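Local coordinates for deoxycytidylate deaminase (Cyanophage S-TIM5, PDB 4P9E), which probably catalyses the zinc-dependent hydrolytic deamination of dCMP to dUMP and binds dTTP as an allosteric inhibitor, at residues E7-Y12 against K112-N117; N46-P49 against T54-C57; D100-I105 against D126-L131. One frame throughout, in Å; residues are numbered along the deposited sequence.

Interaction 1: E7-Y12 against K112-N117; sequences EIKEAY and KVYYRN
Lys112 sends an extended chain toward Lys9 of helix 6-20, and the two NZ atoms come within 4.3 Å of each other. Glu136 on strand 134-137 probably offsets the two like charges: it forms a salt bridge with Lys112 and a long, weak ion pair with Lys9. Two residues on, the ring of Tyr114 has CE of Lys112 over one face, offset toward the rim. The Lys9 and Tyr114 side chains cross at about a right angle, and NZ of Lys9 comes in at the ring edge, near its plane: Lys9 CD lies 3.6 Å from Tyr114 CE1, and Lys9 NZ gives a weak hydrogen bond of 3.3 Å to Tyr114 OH. Here the first helix of the cytidine deaminase fold packs on the central mixed sheet, and a stack of Tyr114 with Phe92 of strand 90-93 continues the interface. Where the chain turns a corner, Arg116 meets Glu10 end-on, NH2 to OE1 at 2.6 Å and NH1 to OE2 at 3.0 Å, the carboxylate and guanidinium planes 27° apart, nearly coplanar. The CB of Glu10 points away from the strand, but a bend at chi2 (68°) swings the carboxylate back to Arg116. Glu17 and the terminal carboxylate of Met138 form further salt bridges with the same guanidinium group.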
ATOM      1  N   GLU A   7     -12.048 -11.980  25.606  1.00 68.25           N
ATOM      2  CA  GLU A   7     -12.087 -13.266  24.919  1.00 59.04           C
ATOM      3  C   GLU A   7     -11.434 -13.209  23.537  1.00 58.58           C
ATOM      4  O   GLU A   7     -11.116 -14.237  22.938  1.00 60.05           O
ATOM      5  CB  GLU A   7     -13.530 -13.725  24.786  1.00 67.47           C
ATOM      6  CG  GLU A   7     -14.438 -12.642  24.243  1.00 75.52           C
ATOM      7  CD  GLU A   7     -15.678 -13.199  23.579  1.00 85.58           C
ATOM      8  OE1 GLU A   7     -15.722 -14.431  23.349  1.00 79.05           O
ATOM      9  OE2 GLU A   7     -16.608 -12.405  23.293  1.00 91.32           O
ATOM     10  N   ILE A   8     -11.246 -11.999  23.027  1.00 48.26           N
ATOM     11  CA  ILE A   8     -10.627 -11.815  21.730  1.00 43.50           C
ATOM     12  C   ILE A   8      -9.123 -11.841  21.914  1.00 40.25           C
ATOM     13  O   ILE A   8      -8.390 -12.388  21.101  1.00 34.24           O
ATOM     14  CB  ILE A   8     -11.106 -10.488  21.096  1.00 49.51           C
ATOM     15  CG1 ILE A   8     -12.517 -10.668  20.539  1.00 48.64           C
ATOM     16  CG2 ILE A   8     -10.174 -10.011  20.004  1.00 36.79           C
ATOM     17  CD1 ILE A   8     -13.031  -9.461  19.788  1.00 55.98           C
ATOM     18  N   LYS A   9      -8.681 -11.244  23.011  1.00 46.45           N
ATOM     19  CA  LYS A   9      -7.289 -11.254  23.411  1.00 40.99           C
ATOM     20  C   LYS A   9      -6.811 -12.697  23.457  1.00 45.84           C
ATOM     21  O   LYS A   9      -5.761 -13.055  22.904  1.00 47.06           O
ATOM     22  CB  LYS A   9      -7.187 -10.602  24.789  1.00 50.42           C
ATOM     23  CG  LYS A   9      -5.829 -10.057  25.150  1.00 50.90           C
ATOM     24  CD  LYS A   9      -5.904  -9.074  26.317  1.00 53.55           C
ATOM     25  CE  LYS A   9      -6.157  -7.638  25.855  1.00 56.74           C
ATOM     26  NZ  LYS A   9      -5.774  -6.596  26.871  1.00 58.31           N
ATOM     27  N   GLU A  10      -7.625 -13.534  24.089  1.00 46.17           N
ATOM     28  CA  GLU A  10      -7.317 -14.940  24.263  1.00 45.29           C
ATOM     29  C   GLU A  10      -7.311 -15.702  22.942  1.00 43.51           C
ATOM     30  O   GLU A  10      -6.481 -16.586  22.744  1.00 49.07           O
ATOM     31  CB  GLU A  10      -8.304 -15.575  25.251  1.00 52.32           C
ATOM     32  CG  GLU A  10      -8.089 -17.065  25.536  1.00 52.15           C
ATOM     33  CD  GLU A  10      -6.799 -17.376  26.303  1.00 58.63           C
ATOM     34  OE1 GLU A  10      -6.302 -16.496  27.053  1.00 51.00           O
ATOM     35  OE2 GLU A  10      -6.290 -18.518  26.148  1.00 59.14           O
ATOM     36  N   ALA A  11      -8.224 -15.363  22.039  1.00 37.78           N
ATOM     37  CA  ALA A  11      -8.256 -16.004  20.725  1.00 40.47           C
ATOM     38  C   ALA A  11      -6.965 -15.739  19.946  1.00 37.70           C
ATOM     39  O   ALA A  11      -6.476 -16.610  19.230  1.00 35.21           O
ATOM     40  CB  ALA A  11      -9.467 -15.558  19.927  1.00 38.91           C
ATOM     41  N   TYR A  12      -6.417 -14.541  20.109  1.00 37.62           N
ATOM     42  CA  TYR A  12      -5.123 -14.204  19.524  1.00 38.68           C
ATOM     43  C   TYR A  12      -4.009 -15.077  20.078  1.00 35.75           C
ATOM     44  O   TYR A  12      -3.230 -15.647  19.324  1.00 33.78           O
ATOM     45  CB  TYR A  12      -4.795 -12.729  19.745  1.00 36.11           C
ATOM     46  CG  TYR A  12      -5.662 -11.806  18.931  1.00 36.62           C
ATOM     47  CD1 TYR A  12      -6.027 -12.136  17.638  1.00 33.04           C
ATOM     48  CD2 TYR A  12      -6.127 -10.603  19.459  1.00 38.29           C
ATOM     49  CE1 TYR A  12      -6.809 -11.297  16.887  1.00 37.12           C
ATOM     50  CE2 TYR A  12      -6.919  -9.749  18.712  1.00 34.99           C
ATOM     51  CZ  TYR A  12      -7.262 -10.104  17.428  1.00 38.00           C
ATOM     52  OH  TYR A  12      -8.057  -9.271  16.670  1.00 37.75           O
ATOM     53  N   LYS A 112       2.673  -2.832  21.769  1.00 37.00           N
ATOM     54  CA  LYS A 112       2.672  -3.678  22.940  1.00 35.19           C
ATOM     55  C   LYS A 112       2.910  -5.142  22.565  1.00 32.92           C
ATOM     56  O   LYS A 112       2.507  -5.593  21.501  1.00 30.75           O
ATOM     57  CB  LYS A 112       1.339  -3.514  23.673  1.00 36.76           C
ATOM     58  CG  LYS A 112       1.103  -4.492  24.798  1.00 35.65           C
ATOM     59  CD  LYS A 112      -0.291  -4.319  25.327  1.00 38.09           C
ATOM     60  CE  LYS A 112      -0.476  -4.963  26.691  1.00 39.92           C
ATOM     61  NZ  LYS A 112      -1.897  -4.834  27.068  1.00 42.28           N
ATOM     62  N   VAL A 113       3.580  -5.870  23.448  1.00 32.44           N
ATOM     63  CA  VAL A 113       3.740  -7.313  23.321  1.00 34.37           C
ATOM     64  C   VAL A 113       2.983  -8.094  24.428  1.00 36.69           C
ATOM     65  O   VAL A 113       3.166  -7.837  25.614  1.00 39.32           O
ATOM     66  CB  VAL A 113       5.244  -7.720  23.338  1.00 37.34           C
ATOM     67  CG1 VAL A 113       5.397  -9.238  23.259  1.00 38.22           C
ATOM     68  CG2 VAL A 113       6.014  -7.040  22.204  1.00 28.38           C
ATOM     69  N   TYR A 114       2.124  -9.026  24.023  1.00 38.09           N
ATOM     70  CA  TYR A 114       1.493  -9.989  24.924  1.00 34.12           C
ATOM     71  C   TYR A 114       2.224 -11.332  24.815  1.00 33.34           C
ATOM     72  O   TYR A 114       2.407 -11.850  23.712  1.00 29.22           O
ATOM     73  CB  TYR A 114       0.030 -10.220  24.538  1.00 34.21           C
ATOM     74  CG  TYR A 114      -0.885  -9.021  24.594  1.00 38.10           C
ATOM     75  CD1 TYR A 114      -1.725  -8.816  25.672  1.00 39.01           C
ATOM     76  CD2 TYR A 114      -0.942  -8.107  23.540  1.00 42.72           C
ATOM     77  CE1 TYR A 114      -2.582  -7.714  25.718  1.00 44.82           C
ATOM     78  CE2 TYR A 114      -1.795  -7.001  23.577  1.00 38.45           C
ATOM     79  CZ  TYR A 114      -2.610  -6.816  24.666  1.00 45.91           C
ATOM     80  OH  TYR A 114      -3.450  -5.730  24.712  1.00 52.22           O
ATOM     81  N   TYR A 115       2.644 -11.897  25.942  1.00 33.40           N
ATOM     82  CA  TYR A 115       3.226 -13.249  25.942  1.00 36.95           C
ATOM     83  C   TYR A 115       2.570 -14.198  26.937  1.00 41.10           C
ATOM     84  O   TYR A 115       2.005 -13.770  27.953  1.00 39.34           O
ATOM     85  CB  TYR A 115       4.726 -13.219  26.190  1.00 34.57           C
ATOM     86  CG  TYR A 115       5.103 -12.804  27.587  1.00 41.53           C
ATOM     87  CD1 TYR A 115       5.344 -13.753  28.570  1.00 41.93           C
ATOM     88  CD2 TYR A 115       5.239 -11.462  27.925  1.00 40.97           C
ATOM     89  CE1 TYR A 115       5.702 -13.388  29.847  1.00 44.05           C
ATOM     90  CE2 TYR A 115       5.586 -11.086  29.205  1.00 42.49           C
ATOM     91  CZ  TYR A 115       5.822 -12.054  30.166  1.00 48.60           C
ATOM     92  OH  TYR A 115       6.174 -11.691  31.454  1.00 55.61           O
ATOM     93  N   ARG A 116       2.537 -15.482  26.602  1.00 39.83           N
ATOM     94  CA  ARG A 116       2.047 -16.485  27.536  1.00 40.52           C
ATOM     95  C   ARG A 116       3.110 -17.029  28.475  1.00 44.87           C
ATOM     96  O   ARG A 116       2.847 -17.253  29.645  1.00 53.68           O
ATOM     97  CB  ARG A 116       1.374 -17.637  26.803  1.00 38.06           C
ATOM     98  CG  ARG A 116       0.625 -18.573  27.721  1.00 39.15           C
ATOM     99  CD  ARG A 116      -0.718 -18.944  27.152  1.00 38.01           C
ATOM    100  NE  ARG A 116      -1.779 -18.076  27.638  1.00 36.88           N
ATOM    101  CZ  ARG A 116      -3.002 -18.050  27.132  1.00 39.88           C
ATOM    102  NH1 ARG A 116      -3.317 -18.844  26.124  1.00 34.40           N
ATOM    103  NH2 ARG A 116      -3.908 -17.231  27.631  1.00 40.62           N
ATOM    104  N   ASN A 117       4.301 -17.282  27.943  1.00 44.62           N
ATOM    105  CA  ASN A 117       5.360 -17.941  28.700  1.00 41.66           C
ATOM    106  C   ASN A 117       6.617 -17.118  28.854  1.00 47.90           C
ATOM    107  O   ASN A 117       7.157 -16.613  27.882  1.00 49.60           O
ATOM    108  CB  ASN A 117       5.728 -19.263  28.039  1.00 38.01           C
ATOM    109  CG  ASN A 117       4.603 -20.247  28.062  1.00 47.38           C
ATOM    110  OD1 ASN A 117       3.969 -20.503  27.043  1.00 52.06           O
ATOM    111  ND2 ASN A 117       4.331 -20.803  29.230  1.00 53.59           N
TER

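Interaction 2: N46-P49 against T54-C57; sequences NGTP and TNCC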
ATOM      1  N   ASN A  46       8.969 -20.578  14.910  1.00 47.90           N
ATOM      2  CA  ASN A  46      10.417 -20.688  14.867  1.00 43.87           C
ATOM      3  C   ASN A  46      10.900 -21.832  13.987  1.00 50.29           C
ATOM      4  O   ASN A  46      10.305 -22.899  13.955  1.00 54.49           O
ATOM      5  CB  ASN A  46      11.028 -20.730  16.272  1.00 46.43           C
ATOM      6  CG  ASN A  46      10.622 -21.946  17.044  1.00 53.61           C
ATOM      7  OD1 ASN A  46       9.655 -22.616  16.704  1.00 63.73           O
ATOM      8  ND2 ASN A  46      11.365 -22.248  18.093  1.00 59.24           N
ATOM      9  N   GLY A  47      11.973 -21.591  13.248  1.00 38.96           N
ATOM     10  CA  GLY A  47      12.504 -22.600  12.364  1.00 39.13           C
ATOM     11  C   GLY A  47      13.437 -22.080  11.298  1.00 44.97           C
ATOM     12  O   GLY A  47      13.809 -20.916  11.278  1.00 48.55           O
ATOM     13  N   THR A  48      13.810 -22.979  10.403  1.00 49.69           N
ATOM     14  CA  THR A  48      14.744 -22.692   9.317  1.00 52.87           C
ATOM     15  C   THR A  48      14.051 -22.015   8.139  1.00 55.93           C
ATOM     16  O   THR A  48      12.849 -22.208   7.916  1.00 55.31           O
ATOM     17  CB  THR A  48      15.417 -23.987   8.797  1.00 59.72           C
ATOM     18  OG1 THR A  48      14.451 -24.802   8.113  1.00 57.07           O
ATOM     19  CG2 THR A  48      16.029 -24.759   9.945  1.00 68.92           C
ATOM     20  N   PRO A  49      14.830 -21.250   7.386  1.00 57.80           N
ATOM     21  CA  PRO A  49      14.324 -20.456   6.272  1.00 58.62           C
ATOM     22  C   PRO A  49      13.807 -21.346   5.166  1.00 58.94           C
ATOM     23  O   PRO A  49      14.266 -22.471   5.023  1.00 67.00           O
ATOM     24  CB  PRO A  49      15.565 -19.706   5.802  1.00 51.62           C
ATOM     25  CG  PRO A  49      16.373 -19.553   7.018  1.00 44.90           C
ATOM     26  CD  PRO A  49      16.159 -20.794   7.822  1.00 50.66           C
ATOM     27  N   THR A  54      18.266 -28.784   5.972  1.00104.69           N
ATOM     28  CA  THR A  54      17.869 -29.482   7.181  1.00106.57           C
ATOM     29  C   THR A  54      16.680 -28.785   7.814  1.00112.52           C
ATOM     30  O   THR A  54      16.688 -27.571   7.981  1.00112.12           O
ATOM     31  CB  THR A  54      19.003 -29.511   8.200  1.00108.72           C
ATOM     32  OG1 THR A  54      18.460 -29.716   9.508  1.00104.89           O
ATOM     33  CG2 THR A  54      19.762 -28.201   8.179  1.00107.47           C
ATOM     34  N   ASN A  55      15.659 -29.551   8.172  1.00 97.09           N
ATOM     35  CA  ASN A  55      14.493 -28.978   8.823  1.00 83.14           C
ATOM     36  C   ASN A  55      14.672 -28.846  10.330  1.00 80.39           C
ATOM     37  O   ASN A  55      14.041 -28.000  10.953  1.00 76.72           O
ATOM     38  CB  ASN A  55      13.234 -29.778   8.505  1.00 88.36           C
ATOM     39  CG  ASN A  55      12.389 -29.125   7.434  1.00 85.12           C
ATOM     40  OD1 ASN A  55      12.124 -27.927   7.480  1.00 88.16           O
ATOM     41  ND2 ASN A  55      11.956 -29.913   6.468  1.00 78.07           N
ATOM     42  N   CYS A  56      15.530 -29.683  10.904  1.00 88.51           N
ATOM     43  CA  CYS A  56      15.788 -29.653  12.338  1.00 91.98           C
ATOM     44  C   CYS A  56      16.575 -28.407  12.730  1.00 79.28           C
ATOM     45  O   CYS A  56      17.502 -28.000  12.030  1.00 80.36           O
ATOM     46  CB  CYS A  56      16.544 -30.910  12.773  1.00102.18           C
ATOM     47  SG  CYS A  56      18.342 -30.725  12.812  1.00 98.51           S
ATOM     48  N   CYS A  57      16.199 -27.805  13.853  1.00 82.34           N
ATOM     49  CA  CYS A  57      16.868 -26.605  14.341  1.00 80.81           C
ATOM     50  C   CYS A  57      18.207 -26.943  14.988  1.00 84.26           C
ATOM     51  O   CYS A  57      18.743 -26.161  15.772  1.00 89.45           O
ATOM     52  CB  CYS A  57      15.975 -25.861  15.337  1.00 80.01           C
ATOM     53  SG  CYS A  57      14.505 -25.107  14.603  1.00 73.92           S
TER
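Thr48 turns its side chain into the bend formed by residues 54-57, and its methyl CG2 rests 3.5 Å from the carbonyl O of Thr54. The same methyl is 3.9 Å from Asn55 O and also near Cys56 O, contacts of van der Waals type. With chi1 at 69°, OG1 of Thr48 sits between the backbone N and the carbonyl carbon, 3.6 Å from Thr54 O and 3.9 Å from Asn55 OD1; the side chains of Thr48 and Asn55 cross at about a right angle. At the other end, Cys57 SG lies 3.9 Å from Gly47 CA, beside a nearly extended glycine backbone.

The next shell holds the ends of both segments. Cys57 forms a disulfide with Cys25, while the amide of Asn46 is held through OD1 to Ser23 OG and through ND2 to Met28 O. In other structures of this protein, Gly47 and Thr48 bind dCMP and dTTP, and Asn55 binds dTTP and a magnesium ion; the contact is thus part of a nucleotide-binding loop, here without its ligand. Backbone hydrogen bonds tie Gly47 to Leu69 and Cys57 to Asn65, and Pro49 packs on Leu131 of a third subunit. Both segments belong to the long irregular connection that leaves strand 39-45, at one edge of the sheet within this chain, and leads to helix 71-80.

Interaction 3: D100-I105 against D126-L131; sequences DCSKMI and DVLQQL. With ZN (zinc ion), chain B.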
ATOM      1  N   ASP A 100      17.422  -9.963  20.865  1.00 55.84           N
ATOM      2  CA  ASP A 100      17.545  -9.633  19.440  1.00 58.60           C
ATOM      3  C   ASP A 100      16.187  -9.331  18.795  1.00 57.05           C
ATOM      4  O   ASP A 100      16.074  -8.477  17.910  1.00 52.54           O
ATOM      5  CB  ASP A 100      18.236 -10.763  18.662  1.00 57.80           C
ATOM      6  CG  ASP A 100      19.595 -11.153  19.254  1.00 82.83           C
ATOM      7  OD1 ASP A 100      20.295 -10.257  19.803  1.00 79.72           O
ATOM      8  OD2 ASP A 100      19.956 -12.361  19.170  1.00 87.49           O
ATOM      9  N   CYS A 101      15.160 -10.044  19.231  1.00 47.57           N
ATOM     10  CA  CYS A 101      13.833  -9.761  18.746  1.00 43.56           C
ATOM     11  C   CYS A 101      13.323  -8.473  19.383  1.00 43.57           C
ATOM     12  O   CYS A 101      12.728  -7.633  18.718  1.00 40.72           O
ATOM     13  CB  CYS A 101      12.905 -10.948  18.999  1.00 48.63           C
ATOM     14  SG  CYS A 101      13.355 -12.425  18.027  1.00 50.37           S
ATOM     15  N   SER A 102      13.599  -8.293  20.664  1.00 44.66           N
ATOM     16  CA  SER A 102      13.211  -7.072  21.360  1.00 41.77           C
ATOM     17  C   SER A 102      13.677  -5.755  20.718  1.00 41.28           C
ATOM     18  O   SER A 102      12.885  -4.830  20.595  1.00 43.69           O
ATOM     19  CB  SER A 102      13.661  -7.142  22.812  1.00 50.69           C
ATOM     20  OG  SER A 102      12.956  -8.170  23.480  1.00 48.90           O
ATOM     21  N   LYS A 103      14.944  -5.677  20.309  1.00 37.68           N
ATOM     22  CA  LYS A 103      15.482  -4.501  19.625  1.00 36.78           C
ATOM     23  C   LYS A 103      14.636  -4.139  18.424  1.00 35.58           C
ATOM     24  O   LYS A 103      14.415  -2.960  18.124  1.00 31.72           O
ATOM     25  CB  LYS A 103      16.869  -4.782  19.043  1.00 45.13           C
ATOM     26  CG  LYS A 103      17.957  -5.193  19.979  1.00 54.15           C
ATOM     27  CD  LYS A 103      19.273  -5.429  19.203  1.00 56.38           C
ATOM     28  CE  LYS A 103      19.137  -6.458  18.094  1.00 46.59           C
ATOM     29  NZ  LYS A 103      20.454  -7.042  17.722  1.00 47.88           N
ATOM     30  N   MET A 104      14.218  -5.174  17.703  1.00 41.23           N
ATOM     31  CA  MET A 104      13.594  -4.994  16.404  1.00 40.62           C
ATOM     32  C   MET A 104      12.133  -4.634  16.557  1.00 36.30           C
ATOM     33  O   MET A 104      11.613  -3.753  15.860  1.00 31.72           O
ATOM     34  CB  MET A 104      13.758  -6.251  15.563  1.00 40.05           C
ATOM     35  CG  MET A 104      15.208  -6.540  15.206  1.00 42.66           C
ATOM     36  SD  MET A 104      15.367  -7.622  13.773  1.00 47.35           S
ATOM     37  CE  MET A 104      15.229  -9.225  14.543  1.00 50.68           C
ATOM     38  N   ILE A 105      11.491  -5.328  17.485  1.00 36.39           N
ATOM     39  CA  ILE A 105      10.134  -5.037  17.885  1.00 31.98           C
ATOM     40  C   ILE A 105       9.997  -3.564  18.297  1.00 31.46           C
ATOM     41  O   ILE A 105       9.057  -2.883  17.879  1.00 32.11           O
ATOM     42  CB  ILE A 105       9.725  -5.981  19.024  1.00 34.74           C
ATOM     43  CG1 ILE A 105       9.733  -7.419  18.524  1.00 33.08           C
ATOM     44  CG2 ILE A 105       8.367  -5.637  19.581  1.00 31.87           C
ATOM     45  CD1 ILE A 105       9.752  -8.445  19.624  1.00 30.50           C
ATOM     46  N   ASP A 126      12.647  -6.225  29.872  1.00 72.09           N
ATOM     47  CA  ASP A 126      12.885  -4.922  30.484  1.00 76.04           C
ATOM     48  C   ASP A 126      13.341  -3.907  29.435  1.00 77.61           C
ATOM     49  O   ASP A 126      13.027  -2.716  29.517  1.00 77.08           O
ATOM     50  CB  ASP A 126      13.846  -5.013  31.682  1.00 78.44           C
ATOM     51  CG  ASP A 126      15.296  -5.143  31.267  1.00 98.77           C
ATOM     52  OD1 ASP A 126      15.546  -5.813  30.246  1.00 96.65           O
ATOM     53  OD2 ASP A 126      16.184  -4.577  31.957  1.00 99.05           O
ATOM     54  N   VAL A 127      14.047  -4.385  28.419  1.00 59.92           N
ATOM     55  CA  VAL A 127      14.440  -3.492  27.349  1.00 59.04           C
ATOM     56  C   VAL A 127      13.245  -2.982  26.557  1.00 52.65           C
ATOM     57  O   VAL A 127      13.161  -1.791  26.260  1.00 55.56           O
ATOM     58  CB  VAL A 127      15.500  -4.117  26.449  1.00 66.84           C
ATOM     59  CG1 VAL A 127      15.278  -3.720  25.001  1.00 61.18           C
ATOM     60  CG2 VAL A 127      16.873  -3.667  26.930  1.00 67.24           C
ATOM     61  N   LEU A 128      12.314  -3.872  26.237  1.00 52.01           N
ATOM     62  CA  LEU A 128      11.082  -3.456  25.589  1.00 49.89           C
ATOM     63  C   LEU A 128      10.432  -2.327  26.395  1.00 53.52           C
ATOM     64  O   LEU A 128       9.880  -1.376  25.833  1.00 50.89           O
ATOM     65  CB  LEU A 128      10.115  -4.637  25.453  1.00 46.35           C
ATOM     66  CG  LEU A 128      10.375  -5.750  24.429  1.00 45.59           C
ATOM     67  CD1 LEU A 128       9.673  -7.018  24.843  1.00 44.16           C
ATOM     68  CD2 LEU A 128       9.908  -5.368  23.039  1.00 44.30           C
ATOM     69  N   GLN A 129      10.524  -2.422  27.716  1.00 55.71           N
ATOM     70  CA  GLN A 129       9.857  -1.450  28.571  1.00 57.53           C
ATOM     71  C   GLN A 129      10.633  -0.152  28.647  1.00 56.63           C
ATOM     72  O   GLN A 129      10.047   0.939  28.609  1.00 54.42           O
ATOM     73  CB  GLN A 129       9.572  -2.041  29.946  1.00 61.37           C
ATOM     74  CG  GLN A 129       8.331  -2.928  29.914  1.00 65.14           C
ATOM     75  CD  GLN A 129       7.892  -3.422  31.280  1.00 64.11           C
ATOM     76  OE1 GLN A 129       6.707  -3.351  31.622  1.00 64.51           O
ATOM     77  NE2 GLN A 129       8.838  -3.941  32.061  1.00 58.40           N
ATOM     78  N   GLN A 130      11.953  -0.284  28.729  1.00 61.35           N
ATOM     79  CA  GLN A 130      12.855   0.856  28.622  1.00 63.78           C
ATOM     80  C   GLN A 130      12.517   1.655  27.382  1.00 67.48           C
ATOM     81  O   GLN A 130      12.429   2.883  27.424  1.00 71.87           O
ATOM     82  CB  GLN A 130      14.304   0.390  28.504  1.00 67.78           C
ATOM     83  CG  GLN A 130      14.938  -0.132  29.779  1.00 74.00           C
ATOM     84  CD  GLN A 130      16.414  -0.453  29.577  1.00 90.32           C
ATOM     85  OE1 GLN A 130      17.104   0.218  28.804  1.00 90.24           O
ATOM     86  NE2 GLN A 130      16.898  -1.494  30.256  1.00 87.18           N
ATOM     87  N   LEU A 131      12.302   0.931  26.281  1.00 65.48           N
ATOM     88  CA  LEU A 131      12.105   1.533  24.962  1.00 57.04           C
ATOM     89  C   LEU A 131      10.668   1.950  24.655  1.00 47.27           C
ATOM     90  O   LEU A 131      10.384   2.410  23.551  1.00 48.91           O
ATOM     91  CB  LEU A 131      12.635   0.599  23.870  1.00 52.00           C
ATOM     92  CG  LEU A 131      14.154   0.429  23.887  1.00 54.40           C
ATOM     93  CD1 LEU A 131      14.622  -0.578  22.854  1.00 43.54           C
ATOM     94  CD2 LEU A 131      14.826   1.771  23.673  1.00 56.21           C
TER
HETATM   95 ZN    ZN B 201      14.161 -13.878  19.614  1.00 54.55          ZN
HETATM   96  O   HOH W   1      12.212 -14.732  20.825  1.00 61.98           O
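Leu128 fits against Ser102 and Ile105 where two helices of consecutive beta-alpha-beta crossovers in the deaminase fold lie side by side, their segment axes 18° from parallel and 9.3 Å apart. This is the close-packed part. Leu128 CG and CD1 both approach Ser102 OG at 3.7 Å, and the CD2 branch reaches along the neighbouring helix to Ile105 CG2 at 3.8 Å. The hydroxyl among these carbons is not left to them: with chi1 near -66° Ser102 OG lies beside its own backbone N and hydrogen-bonds to Cys98 O, with a weaker bond to Gly124 O. Pro97 also touches all three side chains.

On the looser flank, Val127 CG1 stands 4.4 Å from Ser102 CB, and Leu131 points toward helix 99-107 without touching segment 100-105. A third subunit also packs there, its Phe67 against Val127 and its Phe52 against Leu131, whereas Gln129 and Gln130 are exposed. One residue before Ser102, helix 99-107 carries part of the zinc site, completed by His70 ND1 and Cys98 SG: Cys101 SG binds the zinc ion at 2.3 Å, and a bound water is 2.5 Å from the metal.

Of the three contacts, interaction 3 is buried, while interactions 1 and 2 lie at the surface on opposite sides of the chain's centre. Their chemistry follows their place: charged groups at the rim between helix and sheet in interaction 1, a methyl and a disulfide sulfur against loop backbone in interaction 2, and leucine and isoleucine packed around a serine whose hydroxyl is bonded elsewhere in the chain in interaction 3. Strand 112-115 lies between helices 99-107 and 123-130 in the sequence, and Val113 CG2 of interaction 1 meets Ile105 CG2 of interaction 3 at 3.8 Å. Within this chain interaction 2 touches neither of them, although its Pro49 packs on Leu131 of a third subunit.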